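Local coordinates for sortase family protein (PDB 6IXZ) that is a class C sortase, a cysteine transpeptidase that probably joins pilin subunits covalently through an acyl-thioester intermediate, at residues Ser9-Tyr14 against Lys72-Tyr77; Ile30-Lys35 against Asp51-His56. All coordinates share one frame; numbering follows the deposited sequence.

Interaction 1. Residues Ser9-Tyr14 against Lys72-Tyr77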
loop_
_atom_site.group_PDB
_atom_site.type_symbol
_atom_site.label_atom_id
_atom_site.label_comp_id
_atom_site.label_asym_id
_atom_site.label_seq_id
_atom_site.Cartn_x
_atom_site.Cartn_y
_atom_site.Cartn_z
ATOM N N SER A 9 -10.112 -6.429 13.624
ATOM C CA SER A 9 -11.113 -5.517 14.161
ATOM C C SER A 9 -10.999 -4.208 13.396
ATOM O O SER A 9 -11.988 -3.477 13.205
ATOM C CB SER A 9 -10.861 -5.270 15.647
ATOM O OG SER A 9 -11.799 -4.350 16.162
ATOM N N THR A 10 -9.774 -3.934 12.960
ATOM C CA THR A 10 -9.455 -2.741 12.209
ATOM C C THR A 10 -10.140 -2.760 10.857
ATOM O O THR A 10 -10.769 -1.784 10.458
ATOM C CB THR A 10 -7.943 -2.589 12.053
ATOM O OG1 THR A 10 -7.358 -2.367 13.357
ATOM C CG2 THR A 10 -7.623 -1.383 11.159
ATOM N N ILE A 11 -10.106 -3.893 10.183
ATOM C CA ILE A 11 -10.748 -3.958 8.877
ATOM C C ILE A 11 -12.246 -3.741 8.999
ATOM O O ILE A 11 -12.858 -3.073 8.167
ATOM C CB ILE A 11 -10.467 -5.283 8.165
ATOM C CG1 ILE A 11 -8.987 -5.331 7.728
ATOM C CG2 ILE A 11 -11.402 -5.425 6.972
ATOM C CD1 ILE A 11 -8.568 -6.595 6.996
ATOM N N SER A 12 -12.845 -4.338 10.026
ATOM C CA SER A 12 -14.287 -4.190 10.280
ATOM C C SER A 12 -14.707 -2.740 10.501
ATOM O O SER A 12 -15.634 -2.254 9.863
ATOM C CB SER A 12 -14.698 -5.028 11.499
ATOM O OG SER A 12 -16.095 -4.942 11.715
ATOM N N ASP A 13 -14.023 -2.071 11.427
ATOM C CA ASP A 13 -14.197 -0.647 11.678
ATOM C C ASP A 13 -14.159 0.167 10.395
ATOM O O ASP A 13 -14.956 1.086 10.212
ATOM C CB ASP A 13 -13.048 -0.137 12.560
ATOM C CG ASP A 13 -13.185 -0.548 13.986
ATOM O OD1 ASP A 13 -12.294 -0.193 14.793
ATOM O OD2 ASP A 13 -14.199 -1.191 14.301
ATOM N N TYR A 14 -13.118 -0.063 9.595
ATOM C CA TYR A 14 -12.898 0.710 8.382
ATOM C C TYR A 14 -14.087 0.564 7.439
ATOM O O TYR A 14 -14.562 1.544 6.879
ATOM C CB TYR A 14 -11.638 0.249 7.649
ATOM C CG TYR A 14 -11.639 0.667 6.196
ATOM C CD1 TYR A 14 -11.230 1.942 5.831
ATOM C CD2 TYR A 14 -12.129 -0.176 5.207
ATOM C CE1 TYR A 14 -11.310 2.375 4.519
ATOM C CE2 TYR A 14 -12.214 0.243 3.894
ATOM C CZ TYR A 14 -11.817 1.531 3.558
ATOM O OH TYR A 14 -11.857 1.931 2.245
ATOM N N LYS A 72 -5.230 -11.021 4.215
ATOM C CA LYS A 72 -6.231 -9.948 4.232
ATOM C C LYS A 72 -5.837 -8.985 5.355
ATOM O O LYS A 72 -5.894 -9.367 6.522
ATOM C CB LYS A 72 -7.609 -10.547 4.548
ATOM C CG LYS A 72 -8.795 -9.626 4.313
ATOM C CD LYS A 72 -10.068 -10.294 4.804
ATOM C CE LYS A 72 -11.149 -9.282 5.118
ATOM N NZ LYS A 72 -12.485 -9.931 5.271
ATOM N N LEU A 73 -5.318 -7.808 5.014
ATOM C CA LEU A 73 -4.683 -6.917 6.022
ATOM C C LEU A 73 -5.113 -5.454 5.804
ATOM O O LEU A 73 -5.264 -5.019 4.651
ATOM C CB LEU A 73 -3.158 -7.006 5.923
ATOM C CG LEU A 73 -2.494 -8.322 6.362
ATOM C CD1 LEU A 73 -1.060 -8.405 5.903
ATOM C CD2 LEU A 73 -2.590 -8.549 7.855
ATOM N N PRO A 74 -5.246 -4.669 6.902
ATOM C CA PRO A 74 -5.481 -3.220 6.761
ATOM C C PRO A 74 -4.253 -2.550 6.214
ATOM O O PRO A 74 -3.151 -3.039 6.430
ATOM C CB PRO A 74 -5.737 -2.736 8.195
ATOM C CG PRO A 74 -5.187 -3.811 9.069
ATOM C CD PRO A 74 -5.339 -5.102 8.300
ATOM N N ILE A 75 -4.455 -1.435 5.539
ATOM C CA ILE A 75 -3.385 -0.582 5.034
ATOM C C ILE A 75 -3.473 0.789 5.696
ATOM O O ILE A 75 -4.494 1.471 5.617
ATOM C CB ILE A 75 -3.454 -0.426 3.513
ATOM C CG1 ILE A 75 -3.230 -1.770 2.826
ATOM C CG2 ILE A 75 -2.397 0.550 3.006
ATOM C CD1 ILE A 75 -4.055 -1.888 1.573
ATOM N N TYR A 76 -2.424 1.122 6.444
ATOM C CA TYR A 76 -2.272 2.421 7.073
ATOM C C TYR A 76 -1.499 3.352 6.120
ATOM O O TYR A 76 -0.726 2.898 5.286
ATOM C CB TYR A 76 -1.489 2.283 8.389
ATOM C CG TYR A 76 -2.178 1.428 9.429
ATOM C CD1 TYR A 76 -2.023 0.051 9.429
ATOM C CD2 TYR A 76 -2.983 1.995 10.421
ATOM C CE1 TYR A 76 -2.612 -0.730 10.393
ATOM C CE2 TYR A 76 -3.570 1.212 11.394
ATOM C CZ TYR A 76 -3.411 -0.150 11.351
ATOM O OH TYR A 76 -4.030 -0.956 12.277
ATOM N N TYR A 77 -1.665 4.656 6.288
ATOM C CA TYR A 77 -0.693 5.583 5.746
ATOM C C TYR A 77 0.468 5.714 6.727
ATOM O O TYR A 77 0.253 5.858 7.938
ATOM C CB TYR A 77 -1.287 6.971 5.473
ATOM C CG TYR A 77 -0.311 7.822 4.693
ATOM C CD1 TYR A 77 0.536 8.736 5.343
ATOM C CD2 TYR A 77 -0.068 7.555 3.359
ATOM C CE1 TYR A 77 1.488 9.452 4.641
ATOM C CE2 TYR A 77 0.875 8.270 2.643
ATOM C CZ TYR A 77 1.657 9.205 3.298
ATOM O OH TYR A 77 2.620 9.866 2.588
#
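Around Ile11 and Pro74, helical residues 9-14 pass over strand residues 72-77 with the two axes 7.9 Å apart at closest approach and 66° between their directions. Ile11 and Pro74, their CA atoms 5.7 Å apart, carry the centre of the contact. The isoleucine side chain crosses the proline ring at about a right angle, with CG1 of Ile11 3.7 Å from CD of Pro74. CG1 sits anti to the carbonyl carbon (chi1 -70°) and CD1 continues the chain anti to CA, which lays the methyl tip beside Pro74 CD and against the strand backbone, where Ile11 CD1 is 3.8 Å from the carbonyl carbon of Leu73. Lys72, extended beyond CG, runs past the same methyl with its aliphatic part. The strand belongs to the sortase beta-barrel, pairing with strands 60-66 and 88-90, and helix 5-18 is part of the N-terminal helical region packed on that barrel; Tyr63 of strand 60-66 also touches Ile11. Further round the proline ring, at CB and CG, Thr10 sets CG2 anti to its backbone N, 3.8 Å from Pro74 CB. Thr10 and Tyr76 reach toward each other tip to tip, yet OG1 of Thr10 and OH of Tyr76 remain 3.8 Å apart without a hydrogen bond; the threonine hydroxyl is instead hydrogen-bonded to Phe6 O, one turn earlier in the helix.

Interaction 2. Residues Ile30-Lys35 against Asp51-His56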
loop_
_atom_site.group_PDB
_atom_site.type_symbol
_atom_site.label_atom_id
_atom_site.label_comp_id
_atom_site.label_asym_id
_atom_site.label_seq_id
_atom_site.Cartn_x
_atom_site.Cartn_y
_atom_site.Cartn_z
ATOM N N ILE A 30 -11.096 11.369 -3.075
ATOM C CA ILE A 30 -10.391 10.718 -4.183
ATOM C C ILE A 30 -9.804 11.741 -5.169
ATOM O O ILE A 30 -8.687 11.570 -5.687
ATOM C CB ILE A 30 -11.365 9.780 -4.926
ATOM C CG1 ILE A 30 -11.832 8.651 -3.991
ATOM C CG2 ILE A 30 -10.743 9.236 -6.207
ATOM C CD1 ILE A 30 -10.836 7.532 -3.807
ATOM N N LYS A 31 -10.522 12.839 -5.395
ATOM C CA LYS A 31 -10.024 13.914 -6.254
ATOM C C LYS A 31 -8.781 14.548 -5.686
ATOM O O LYS A 31 -7.868 14.888 -6.416
ATOM C CB LYS A 31 -11.063 15.026 -6.436
ATOM C CG LYS A 31 -12.037 14.787 -7.582
ATOM C CD LYS A 31 -12.662 16.101 -8.019
ATOM C CE LYS A 31 -13.634 16.645 -7.004
ATOM N NZ LYS A 31 -14.116 17.995 -7.424
ATOM N N ASN A 32 -8.780 14.781 -4.385
ATOM C CA ASN A 32 -7.637 15.403 -3.751
ATOM C C ASN A 32 -6.421 14.458 -3.678
ATOM O O ASN A 32 -5.288 14.877 -3.927
ATOM C CB ASN A 32 -8.034 15.914 -2.374
ATOM C CG ASN A 32 -8.960 17.118 -2.443
ATOM O OD1 ASN A 32 -8.757 18.027 -3.240
ATOM N ND2 ASN A 32 -9.957 17.142 -1.578
ATOM N N ILE A 33 -6.671 13.172 -3.458
ATOM C CA ILE A 33 -5.611 12.181 -3.565
ATOM C C ILE A 33 -5.076 12.100 -4.994
ATOM O O ILE A 33 -3.859 11.961 -5.227
ATOM C CB ILE A 33 -6.106 10.798 -3.137
ATOM C CG1 ILE A 33 -6.452 10.806 -1.643
ATOM C CG2 ILE A 33 -5.056 9.741 -3.452
ATOM C CD1 ILE A 33 -7.255 9.607 -1.203
ATOM N N ASN A 34 -5.993 12.151 -5.960
ATOM C CA ASN A 34 -5.594 12.081 -7.348
ATOM C C ASN A 34 -4.689 13.267 -7.691
ATOM O O ASN A 34 -3.633 13.072 -8.283
ATOM C CB ASN A 34 -6.827 11.997 -8.271
ATOM C CG ASN A 34 -7.299 10.574 -8.470
ATOM O OD1 ASN A 34 -6.544 9.634 -8.232
ATOM N ND2 ASN A 34 -8.547 10.403 -8.909
ATOM N N LYS A 35 -5.013 14.450 -7.153
ATOM C CA LYS A 35 -4.204 15.672 -7.348
ATOM C C LYS A 35 -2.827 15.532 -6.731
ATOM O O LYS A 35 -1.816 15.913 -7.323
ATOM C CB LYS A 35 -4.874 16.871 -6.681
ATOM C CG LYS A 35 -5.387 17.916 -7.644
ATOM C CD LYS A 35 -5.383 19.301 -7.010
ATOM C CE LYS A 35 -5.442 20.388 -8.073
ATOM N NZ LYS A 35 -6.094 21.636 -7.585
ATOM N N ASP A 51 -2.509 19.461 3.726
ATOM C CA ASP A 51 -3.283 19.529 4.969
ATOM C C ASP A 51 -4.705 19.009 4.780
ATOM O O ASP A 51 -5.228 18.267 5.627
ATOM C CB ASP A 51 -3.327 20.975 5.481
ATOM C CG ASP A 51 -1.956 21.494 5.882
ATOM O OD1 ASP A 51 -1.145 20.690 6.397
ATOM O OD2 ASP A 51 -1.682 22.698 5.666
ATOM N N TYR A 52 -5.317 19.387 3.657
ATOM C CA TYR A 52 -6.751 19.165 3.453
ATOM C C TYR A 52 -7.171 17.715 3.190
ATOM O O TYR A 52 -8.364 17.408 3.272
ATOM C CB TYR A 52 -7.281 20.048 2.325
ATOM C CG TYR A 52 -6.502 19.941 1.041
ATOM C CD1 TYR A 52 -6.775 18.938 0.120
ATOM C CD2 TYR A 52 -5.513 20.865 0.733
ATOM C CE1 TYR A 52 -6.094 18.876 -1.083
ATOM C CE2 TYR A 52 -4.829 20.811 -0.465
ATOM C CZ TYR A 52 -5.122 19.817 -1.367
ATOM O OH TYR A 52 -4.411 19.745 -2.543
ATOM N N LEU A 53 -6.222 16.830 2.863
ATOM C CA LEU A 53 -6.553 15.415 2.692
ATOM C C LEU A 53 -7.092 14.851 4.001
ATOM O O LEU A 53 -7.953 13.969 4.007
ATOM C CB LEU A 53 -5.336 14.606 2.222
ATOM C CG LEU A 53 -4.622 15.058 0.937
ATOM C CD1 LEU A 53 -3.807 13.923 0.329
ATOM C CD2 LEU A 53 -5.621 15.586 -0.072
ATOM N N ASN A 54 -6.623 15.417 5.110
ATOM C CA ASN A 54 -6.920 14.896 6.440
ATOM C C ASN A 54 -6.633 13.394 6.521
ATOM O O ASN A 54 -7.245 12.654 7.296
ATOM C CB ASN A 54 -8.366 15.215 6.844
ATOM C CG ASN A 54 -8.449 15.880 8.207
ATOM O OD1 ASN A 54 -9.062 15.350 9.136
ATOM N ND2 ASN A 54 -7.755 17.005 8.357
ATOM N N ILE A 55 -5.673 12.953 5.722
ATOM C CA ILE A 55 -5.040 11.675 5.961
ATOM C C ILE A 55 -3.786 11.927 6.774
ATOM O O ILE A 55 -2.928 12.709 6.381
ATOM C CB ILE A 55 -4.723 10.954 4.645
ATOM C CG1 ILE A 55 -6.010 10.855 3.822
ATOM C CG2 ILE A 55 -4.155 9.571 4.936
ATOM C CD1 ILE A 55 -5.852 10.186 2.481
ATOM N N HIS A 56 -3.806 11.448 8.005
ATOM C CA HIS A 56 -2.655 11.563 8.874
ATOM C C HIS A 56 -1.949 10.228 8.884
ATOM O O HIS A 56 -2.586 9.169 8.779
ATOM C CB HIS A 56 -3.084 11.914 10.301
ATOM C CG HIS A 56 -3.839 13.199 10.411
ATOM N ND1 HIS A 56 -5.087 13.380 9.852
ATOM C CD2 HIS A 56 -3.560 14.339 11.086
ATOM C CE1 HIS A 56 -5.522 14.593 10.137
ATOM N NE2 HIS A 56 -4.615 15.197 10.885
#
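Asn32, on helix 23-41, meets two consecutive residues of the short 3-10 segment 51-53, Tyr52 and Leu53. The tyrosine takes the crowded position, with CG between its backbone N and carbonyl carbon (chi1 52°), and one side of its ring, CD1 and CE1, lies against the asparagine. There Asn32 CB occupies the ring edge, in plane. With Asn32 CG anti to the carbonyl carbon (chi1 -71°), CB and CG both lie against CE1; the amide is turned 66° from the ring and its OD1 comes within 3.5 Å of Tyr52 CE1. This oxygen approaches the ring obliquely. Leu53 sends a single branch to the helix: its CD2 methyl closes to 3.4 Å from Asn32 CB, a tight carbon-carbon contact, and also lies near the carbonyl carbon of Asn32. Deeper in, the CD1 tips of Ile33 and Ile55 meet at 4.0 Å, their side chains crossing at about a right angle. Ile33 also touches Leu96, Val98 and Leu136 from other loops. With no hydrogen bond between the two segments, the loop is held to the helix here by van der Waals packing, and Asn32 contributes its CB and an obliquely set amide rather than a polar link.

In the fold
The two contacts lie with their centres about 19 Å apart and involve consecutive helices, 5-18 in interaction 1 and 23-41 in interaction 2. Both segments of interaction 2 fall between the two segments of interaction 1 in the sequence: the chain runs through both helices, turns back through 51-56 and then enters the sheet at strand 60-66, ahead of strand 71-77. Interaction 1 packs the first helix on the sortase barrel, whereas interaction 2 packs the second on the loop leading to it. The contacts also touch directly, Tyr77 CB lying 3.9 Å from Ile55 CG2, so the end of the strand packs on that loop. Interaction 2 lies away from the predicted active-site residues.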